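Local coordinates for protein pectinesterase 1 (PDB 1XG2) that removes methyl esters from pectin in the plant cell wall, as the catalytic beta-helix domain of a longer precursor, and is captured here with its inhibitor protein, at residues I127-Y130 against Q131-Y135; N101-G104 against P105-Q109; I35-R39 against G40-E44; L85-G89 against Q90-L94. All coordinates share one frame; numbering follows the deposited sequence.

Contact 1 (I127-Y130 against Q131-Y135); sequences IDAY and QDTLY
The active-site turn of the right-handed parallel beta-helix closes where Thr133 folds back on Ile127 and Ala129. It joins strand 126-128 to strand 134-136. The methyl branch of Thr133 lies anti to the backbone N (chi1 -66°, measured to OG1), which sends CG2 toward the preceding strand. There CG2 meets Ile127 CG2 at 3.7 Å, and the two side chains cross obliquely. Thr133 CG2 is also 3.6 Å from Ala129 N. The hydroxyl branch lies over the Ala129 backbone, with Thr133 OG1 3.2 Å from Ala129 C and 3.4 Å from Ala129 CB. Its hydrogen-bond partner is Thr149 O on the next coil.

A water spans the mouth of the turn and accepts from Tyr130 N at 2.9 Å. The same water lies 3.1 Å from Gln131 O. Arg171 forms a salt bridge with Asp128 OD2, a hydrogen bond with Ala129 O and a cation-pi contact with the Tyr130 ring.

With the hydroxyl and methyl both gone, as in an alanine here, Thr149 O would probably lack this donor and a gap would open beside Ile127 CG2. The turn carries Gln131, the likely transition-state stabiliser, and Asp132, the predicted proton donor. Both side chains set out away from residues 127-130, although Gln131 CB still touches Tyr130. Thr133 meets Ile127 through its methyl and Thr149 O through its hydroxyl, consistent with a fixed path for the backbone bearing these two residues.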
# COMPACT_ATOMS: atom_id res chain seq x y z
N ILE A 127 -9.97 -9.12 -7.55
CA ILE A 127 -10.23 -7.81 -6.95
C ILE A 127 -10.79 -6.94 -8.05
O ILE A 127 -10.13 -6.70 -9.04
CB ILE A 127 -8.94 -7.22 -6.36
CG1 ILE A 127 -8.16 -8.28 -5.54
CG2 ILE A 127 -9.25 -6.02 -5.51
CD1 ILE A 127 -8.89 -8.89 -4.37
N ASP A 128 -12.01 -6.45 -7.87
CA ASP A 128 -12.82 -5.91 -8.97
C ASP A 128 -13.43 -4.56 -8.56
O ASP A 128 -14.19 -4.49 -7.62
CB ASP A 128 -13.91 -6.93 -9.32
CG ASP A 128 -14.98 -6.37 -10.27
OD1 ASP A 128 -15.84 -7.16 -10.72
OD2 ASP A 128 -15.07 -5.18 -10.60
N ALA A 129 -13.03 -3.51 -9.26
CA ALA A 129 -13.67 -2.20 -9.18
C ALA A 129 -13.28 -1.38 -10.43
O ALA A 129 -12.94 -1.94 -11.46
CB ALA A 129 -13.27 -1.49 -7.90
N TYR A 130 -13.32 -0.06 -10.31
CA TYR A 130 -12.96 0.84 -11.41
C TYR A 130 -11.79 1.72 -10.98
O TYR A 130 -10.65 1.30 -11.11
CB TYR A 130 -14.18 1.66 -11.86
CG TYR A 130 -15.15 0.83 -12.65
CD1 TYR A 130 -16.02 -0.04 -12.01
CD2 TYR A 130 -15.16 0.86 -14.04
CE1 TYR A 130 -16.90 -0.82 -12.72
CE2 TYR A 130 -16.03 0.07 -14.76
CZ TYR A 130 -16.90 -0.76 -14.09
OH TYR A 130 -17.78 -1.54 -14.79
N GLN A 131 -12.06 2.92 -10.46
CA GLN A 131 -10.99 3.80 -10.02
C GLN A 131 -10.53 3.38 -8.63
O GLN A 131 -11.36 3.22 -7.74
CB GLN A 131 -11.43 5.28 -10.04
CG GLN A 131 -10.40 6.26 -9.44
CD GLN A 131 -10.66 7.71 -9.81
OE1 GLN A 131 -11.72 8.05 -10.35
NE2 GLN A 131 -9.69 8.58 -9.52
N ASP A 132 -9.22 3.17 -8.45
CA ASP A 132 -8.62 2.85 -7.15
C ASP A 132 -9.03 1.47 -6.61
O ASP A 132 -9.23 1.29 -5.42
CB ASP A 132 -8.95 3.90 -6.09
CG ASP A 132 -8.18 5.18 -6.25
OD1 ASP A 132 -7.62 5.43 -7.33
OD2 ASP A 132 -8.09 6.03 -5.31
N THR A 133 -9.16 0.49 -7.49
CA THR A 133 -9.56 -0.86 -7.08
C THR A 133 -8.80 -1.42 -5.88
O THR A 133 -9.42 -1.90 -4.94
CB THR A 133 -9.34 -1.82 -8.27
OG1 THR A 133 -10.23 -1.48 -9.33
CG2 THR A 133 -9.71 -3.24 -7.89
N LEU A 134 -7.47 -1.36 -5.95
CA LEU A 134 -6.59 -2.02 -4.98
C LEU A 134 -5.66 -1.02 -4.33
O LEU A 134 -4.72 -0.51 -4.96
CB LEU A 134 -5.79 -3.14 -5.66
CG LEU A 134 -4.75 -3.84 -4.78
CD1 LEU A 134 -5.44 -4.49 -3.58
CD2 LEU A 134 -3.96 -4.88 -5.56
N TYR A 135 -5.93 -0.74 -3.07
CA TYR A 135 -5.13 0.15 -2.24
C TYR A 135 -4.11 -0.68 -1.47
O TYR A 135 -4.37 -1.10 -0.33
CB TYR A 135 -6.06 0.90 -1.27
CG TYR A 135 -5.56 2.21 -0.70
CD1 TYR A 135 -4.23 2.61 -0.82
CD2 TYR A 135 -6.45 3.08 -0.07
CE1 TYR A 135 -3.80 3.83 -0.30
CE2 TYR A 135 -6.04 4.28 0.45
CZ TYR A 135 -4.73 4.67 0.34
OH TYR A 135 -4.36 5.88 0.86
O HOH W 1 -14.09 1.72 -8.14

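Contact 2 (N101-G104 against P105-Q109); sequences NTAG and PAKDQ
Ala103 and Lys107 meet across a tight turn, with Ala103 CB 3.8 Å from Lys107 CB. With chi1 at -64°, Lys107 CG turns beside its own backbone N, and this brings it over the Ala103 carbonyl, 3.4 Å from Ala103 O. The chain of Lys107 then bends at chi2 and leads away to a salt bridge between its NZ and Asp75.

The turn is closed by the backbone. Lys107 N donates to Gly104 O at 3.2 Å with an N-H...O angle of 158°. The donor stands above the carbonyl plane, 50° out of it. One residue further on, Asp108 N donates to Pro105 O, which completes the 3-10 segment 105-107. At Gly104 the backbone angles would jam a side chain against the carbonyl of Ala103, so glycine suits the spot.

Two waters line the turn. One donates to Ala103 O at 2.8 Å and accepts weakly from Ala106 N. The other lies 2.8 Å from Gly104 O and close to Asp108 O.

Behind this shell, Asn101 sets the start of the loop. Its OD1 accepts from Ala103 N at 3.0 Å, in the carbonyl plane, which makes an Asx turn. Asn101 ND2 donates to Val111 O and Leu71 O. Through Val111 the amide ties the loop's entrance to its exit, and through Leu71 to the loop after strand 65-69.

The turn leads directly to Gln109, a substrate-binding residue by similarity, whose side chain touches Asp132. Backbone bonds, two waters, the Asn101 amide and the Lys107-Asp75 salt bridge all bear on this surface loop, consistent with a defined path at the rim of the pectin-binding site.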
# COMPACT_ATOMS: atom_id res chain seq x y z
N ASN A 101 -15.95 -3.66 -5.37
CA ASN A 101 -16.65 -2.41 -5.12
C ASN A 101 -17.45 -2.06 -6.38
O ASN A 101 -16.88 -1.88 -7.46
CB ASN A 101 -15.69 -1.30 -4.70
CG ASN A 101 -16.41 -0.06 -4.22
OD1 ASN A 101 -17.40 0.37 -4.83
ND2 ASN A 101 -15.95 0.51 -3.12
N THR A 102 -18.77 -2.00 -6.24
CA THR A 102 -19.68 -1.82 -7.38
C THR A 102 -20.11 -0.38 -7.62
O THR A 102 -21.04 -0.13 -8.40
CB THR A 102 -20.95 -2.66 -7.18
OG1 THR A 102 -21.58 -2.28 -5.95
CG2 THR A 102 -20.60 -4.14 -6.99
N ALA A 103 -19.46 0.57 -6.97
CA ALA A 103 -19.83 1.98 -7.12
C ALA A 103 -19.84 2.46 -8.57
O ALA A 103 -20.74 3.19 -8.98
CB ALA A 103 -18.92 2.86 -6.29
N GLY A 104 -18.85 2.03 -9.35
CA GLY A 104 -18.76 2.39 -10.76
C GLY A 104 -17.91 3.62 -11.00
O GLY A 104 -17.57 4.34 -10.07
N PRO A 105 -17.58 3.86 -12.26
CA PRO A 105 -16.66 4.94 -12.63
C PRO A 105 -17.14 6.36 -12.29
O PRO A 105 -16.32 7.22 -11.94
CB PRO A 105 -16.48 4.77 -14.15
CG PRO A 105 -17.52 3.84 -14.59
CD PRO A 105 -18.06 3.10 -13.43
N ALA A 106 -18.45 6.59 -12.34
CA ALA A 106 -19.00 7.91 -12.03
C ALA A 106 -18.92 8.27 -10.53
O ALA A 106 -19.15 9.41 -10.16
CB ALA A 106 -20.45 8.02 -12.53
N LYS A 107 -18.57 7.31 -9.67
CA LYS A 107 -18.39 7.60 -8.24
C LYS A 107 -16.94 7.90 -7.83
O LYS A 107 -16.64 8.04 -6.64
CB LYS A 107 -18.94 6.45 -7.41
CG LYS A 107 -20.47 6.25 -7.57
CD LYS A 107 -21.28 7.44 -7.04
CE LYS A 107 -22.76 7.07 -6.85
NZ LYS A 107 -23.53 8.22 -6.39
N ASP A 108 -16.05 7.98 -8.82
CA ASP A 108 -14.63 8.26 -8.61
C ASP A 108 -13.99 7.20 -7.69
O ASP A 108 -14.32 6.02 -7.81
CB ASP A 108 -14.42 9.70 -8.11
CG ASP A 108 -14.91 10.74 -9.11
OD1 ASP A 108 -15.02 10.42 -10.31
OD2 ASP A 108 -15.20 11.90 -8.78
N GLN A 109 -13.10 7.60 -6.79
CA GLN A 109 -12.37 6.62 -5.96
C GLN A 109 -13.32 5.74 -5.15
O GLN A 109 -14.12 6.22 -4.33
CB GLN A 109 -11.38 7.30 -5.01
CG GLN A 109 -10.33 8.14 -5.71
CD GLN A 109 -10.61 9.64 -5.66
OE1 GLN A 109 -11.77 10.07 -5.76
NE2 GLN A 109 -9.57 10.43 -5.50
O HOH W 2 -21.05 4.88 -11.18
O HOH W 3 -14.84 4.03 -9.37

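Contact 3 (I35-R39 against G40-E44); sequences IYVKR and GTYKE
Val37 lies over one face of the Tyr42 ring, while the carbonyl of Lys38 meets the same ring at its edge. Val37 CG1 does the touching on the face. It stands 3.8 Å from the centroid of the Tyr42 ring, 28° off the normal, and makes a CH-pi contact. The methyl is offset toward the rim on the hydroxyl side, with Val37 CG1 3.5 Å from Tyr42 CE1. The two side chains run past each other in opposite directions.

Val37 CG1 is anti to the backbone N (chi1 -173°), and this places the methyl on the ring. The ring reaches back along the chain to the Lys38 carbonyl. There Tyr42 OH donates to Lys38 O at 2.7 Å, from 43° above the carbonyl plane. Contact on the face and a bond at the hydroxyl probably limit how far the ring can swing. The Lys38 oxygen also receives a weak bond from Thr65 OG1.

Gly40 lies at the corner between Lys38 and Tyr42. A side chain there would clash with Arg39 O, 2.5 Å from where a CB would stand.

This corner passes the chain from strand 33-37 to strand 40-43, that is, from one parallel sheet of the beta-helix to the next. Strand 33-37 runs between strands 5-7 and 55-59. Strand 40-43 pairs with strand 65-69. Tyr42 packs on Val7 and Ile67 from these neighbours, and Leu18 of helix 18-24 covers Val37.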
# COMPACT_ATOMS: atom_id res chain seq x y z
N ILE A 35 -10.58 -18.71 8.49
CA ILE A 35 -12.02 -18.50 8.28
C ILE A 35 -12.36 -18.89 6.85
O ILE A 35 -11.82 -18.31 5.92
CB ILE A 35 -12.38 -17.01 8.50
CG1 ILE A 35 -12.08 -16.58 9.94
CG2 ILE A 35 -13.86 -16.76 8.18
CD1 ILE A 35 -12.18 -15.08 10.18
N TYR A 36 -13.24 -19.88 6.67
CA TYR A 36 -13.69 -20.34 5.36
C TYR A 36 -15.06 -19.72 5.09
O TYR A 36 -15.95 -19.84 5.90
CB TYR A 36 -13.75 -21.88 5.32
CG TYR A 36 -14.47 -22.51 4.13
CD1 TYR A 36 -14.24 -22.07 2.84
CD2 TYR A 36 -15.36 -23.57 4.31
CE1 TYR A 36 -14.89 -22.65 1.74
CE2 TYR A 36 -16.02 -24.16 3.22
CZ TYR A 36 -15.78 -23.69 1.94
OH TYR A 36 -16.42 -24.26 0.85
N VAL A 37 -15.20 -19.06 3.95
CA VAL A 37 -16.44 -18.41 3.56
C VAL A 37 -17.04 -19.18 2.39
O VAL A 37 -16.50 -19.15 1.28
CB VAL A 37 -16.20 -16.94 3.14
CG1 VAL A 37 -17.52 -16.23 2.91
CG2 VAL A 37 -15.36 -16.20 4.18
N LYS A 38 -18.14 -19.87 2.65
CA LYS A 38 -18.83 -20.64 1.61
C LYS A 38 -19.39 -19.76 0.51
O LYS A 38 -19.54 -18.55 0.70
CB LYS A 38 -19.96 -21.47 2.22
CG LYS A 38 -19.51 -22.59 3.13
CD LYS A 38 -20.55 -23.72 3.09
CE LYS A 38 -20.36 -24.74 4.21
NZ LYS A 38 -21.40 -25.82 4.17
N ARG A 39 -19.71 -20.38 -0.62
CA ARG A 39 -20.15 -19.65 -1.81
C ARG A 39 -21.35 -18.77 -1.50
O ARG A 39 -22.19 -19.11 -0.66
CB ARG A 39 -20.46 -20.60 -2.98
CG ARG A 39 -21.69 -21.49 -2.79
CD ARG A 39 -21.78 -22.62 -3.81
NE ARG A 39 -20.62 -23.52 -3.70
CZ ARG A 39 -20.46 -24.64 -4.41
NH1 ARG A 39 -21.36 -25.02 -5.32
NH2 ARG A 39 -19.37 -25.38 -4.23
N GLY A 40 -21.38 -17.63 -2.16
CA GLY A 40 -22.39 -16.62 -1.91
C GLY A 40 -21.80 -15.24 -2.10
O GLY A 40 -20.58 -15.07 -2.21
N THR A 41 -22.69 -14.25 -2.15
CA THR A 41 -22.30 -12.86 -2.23
C THR A 41 -22.67 -12.20 -0.90
O THR A 41 -23.81 -12.27 -0.46
CB THR A 41 -23.00 -12.21 -3.42
OG1 THR A 41 -22.44 -12.76 -4.62
CG2 THR A 41 -22.70 -10.72 -3.50
N TYR A 42 -21.67 -11.60 -0.26
CA TYR A 42 -21.81 -11.06 1.09
C TYR A 42 -21.65 -9.56 0.98
O TYR A 42 -20.57 -9.06 0.69
CB TYR A 42 -20.73 -11.66 2.01
CG TYR A 42 -20.82 -13.16 2.15
CD1 TYR A 42 -20.38 -14.01 1.13
CD2 TYR A 42 -21.34 -13.75 3.30
CE1 TYR A 42 -20.47 -15.39 1.26
CE2 TYR A 42 -21.44 -15.14 3.44
CZ TYR A 42 -21.00 -15.95 2.41
OH TYR A 42 -21.09 -17.31 2.53
N LYS A 43 -22.75 -8.86 1.22
CA LYS A 43 -22.84 -7.41 1.07
C LYS A 43 -22.45 -6.82 2.42
O LYS A 43 -23.31 -6.53 3.25
CB LYS A 43 -24.29 -7.05 0.70
CG LYS A 43 -24.52 -6.04 -0.40
CD LYS A 43 -25.76 -6.48 -1.24
CE LYS A 43 -26.37 -5.35 -2.09
NZ LYS A 43 -27.54 -5.85 -2.92
N GLU A 44 -21.14 -6.68 2.65
CA GLU A 44 -20.62 -6.12 3.89
C GLU A 44 -19.28 -5.41 3.68
O GLU A 44 -18.54 -5.70 2.74
CB GLU A 44 -20.50 -7.16 5.04
CG GLU A 44 -20.26 -8.60 4.65
CD GLU A 44 -20.18 -9.57 5.84
OE1 GLU A 44 -19.71 -9.20 6.94
OE2 GLU A 44 -20.56 -10.75 5.64

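Contact 4 (L85-G89 against Q90-L94); sequences LAAVG and QGFIL
One face of the Phe92 ring takes the methyl of Ala87, and Leu85 reaches the far end of the ring obliquely. Ala87 CB stands 3.6 Å from the centroid of the Phe92 ring, 18° off the normal, in a CH-pi contact. The methyl is displaced a little toward the rim, where Ala87 CB is 3.5 Å from both Phe92 CD2 and CE2. Leu85 CD2 lies 4.1 Å from Phe92 CZ. Phe92 CG is anti to the backbone N (chi1 -174°), and this sends the ring back across the turn toward strand 85-87. Val48 and Ile57, from strands 46-48 and 55-59, also pack on Phe92.

The backbone between these residues makes a type II beta turn from Gly89 to Phe92. It takes the chain from strand 85-87 to strand 93-95, in another parallel sheet of the beta-helix. Gly91 holds the third position of the turn with a positive phi. Phe92 N donates to Gly89 O at 3.2 Å, with a bent N-H...O angle of 138°. The same oxygen lies 3.4 Å from Phe92 CB.

A serine in place of Phe92 would probably leave the Ala87 methyl without its ring and open a gap between Leu85, Val48 and Ile57 in the interior.

The inhibitor chain also touches this turn: Val88 packs on Asp81 of the inhibitor, and Gln90 on Gln88 of the inhibitor.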
# COMPACT_ATOMS: atom_id res chain seq x y z
N LEU A 85 -13.26 -4.48 1.73
CA LEU A 85 -12.48 -5.17 2.75
C LEU A 85 -11.15 -4.45 2.97
O LEU A 85 -10.46 -4.11 2.01
CB LEU A 85 -12.22 -6.61 2.33
CG LEU A 85 -11.60 -7.51 3.44
CD1 LEU A 85 -12.13 -8.94 3.37
CD2 LEU A 85 -10.11 -7.56 3.35
N ALA A 86 -10.81 -4.21 4.24
CA ALA A 86 -9.57 -3.54 4.64
C ALA A 86 -8.88 -4.42 5.67
O ALA A 86 -9.52 -4.90 6.59
CB ALA A 86 -9.88 -2.19 5.25
N ALA A 87 -7.57 -4.65 5.52
CA ALA A 87 -6.83 -5.52 6.43
C ALA A 87 -5.47 -4.92 6.77
O ALA A 87 -4.71 -4.55 5.89
CB ALA A 87 -6.65 -6.88 5.81
N VAL A 88 -5.19 -4.84 8.07
CA VAL A 88 -3.90 -4.36 8.54
C VAL A 88 -3.24 -5.34 9.51
O VAL A 88 -2.09 -5.15 9.86
CB VAL A 88 -3.99 -2.96 9.17
CG1 VAL A 88 -4.54 -1.96 8.14
CG2 VAL A 88 -4.86 -2.96 10.42
N GLY A 89 -3.95 -6.39 9.90
CA GLY A 89 -3.41 -7.39 10.81
C GLY A 89 -2.26 -8.17 10.19
O GLY A 89 -2.43 -8.81 9.15
N GLN A 90 -1.09 -8.11 10.84
CA GLN A 90 0.13 -8.76 10.37
C GLN A 90 -0.11 -10.22 9.97
O GLN A 90 -0.77 -10.94 10.69
CB GLN A 90 1.19 -8.71 11.48
CG GLN A 90 2.53 -9.32 11.13
CD GLN A 90 3.40 -9.54 12.38
OE1 GLN A 90 3.74 -8.57 13.07
NE2 GLN A 90 3.74 -10.79 12.68
N GLY A 91 0.48 -10.65 8.85
CA GLY A 91 0.40 -12.04 8.40
C GLY A 91 -0.90 -12.43 7.70
O GLY A 91 -1.11 -13.61 7.44
N PHE A 92 -1.77 -11.45 7.42
CA PHE A 92 -3.04 -11.66 6.72
C PHE A 92 -2.86 -12.45 5.42
O PHE A 92 -1.94 -12.20 4.67
CB PHE A 92 -3.67 -10.29 6.40
CG PHE A 92 -5.04 -10.38 5.81
CD1 PHE A 92 -6.07 -10.99 6.51
CD2 PHE A 92 -5.31 -9.86 4.55
CE1 PHE A 92 -7.36 -11.07 5.96
CE2 PHE A 92 -6.59 -9.92 3.99
CZ PHE A 92 -7.60 -10.53 4.68
N ILE A 93 -3.74 -13.43 5.18
CA ILE A 93 -3.79 -14.18 3.94
C ILE A 93 -5.22 -14.13 3.45
O ILE A 93 -6.14 -14.41 4.21
CB ILE A 93 -3.40 -15.65 4.15
CG1 ILE A 93 -1.98 -15.74 4.70
CG2 ILE A 93 -3.59 -16.46 2.84
CD1 ILE A 93 -1.63 -17.10 5.15
N LEU A 94 -5.39 -13.77 2.18
CA LEU A 94 -6.68 -13.75 1.53
C LEU A 94 -6.57 -14.68 0.32
O LEU A 94 -5.61 -14.61 -0.46
CB LEU A 94 -7.02 -12.33 1.09
CG LEU A 94 -8.42 -12.10 0.53
CD1 LEU A 94 -9.44 -12.22 1.63
CD2 LEU A 94 -8.52 -10.75 -0.16

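How the contacts relate
From the N terminus the order is contact 3, contact 4, contact 2, contact 1. They follow in series, and none nests in or crosses another. Contact 3 closes the corner between strands 33-37 and 40-43. Contact 4 closes the turn between strands 85-87 and 93-95. Contact 2 shapes the loop that leaves strand 98-101 for strand 113-115. Contact 1 closes the turn between strands 126-128 and 134-136. Contacts 3, 4 and 1 thus sit at three kinds of corner, between different sheets of the beta-helix. Contacts 1 and 2 touch through Asp128 and Asn101 on adjacent strands, and bring Asp132 beside Gln109. Contacts 3 and 4 lie away from the predicted active site and substrate-binding residues.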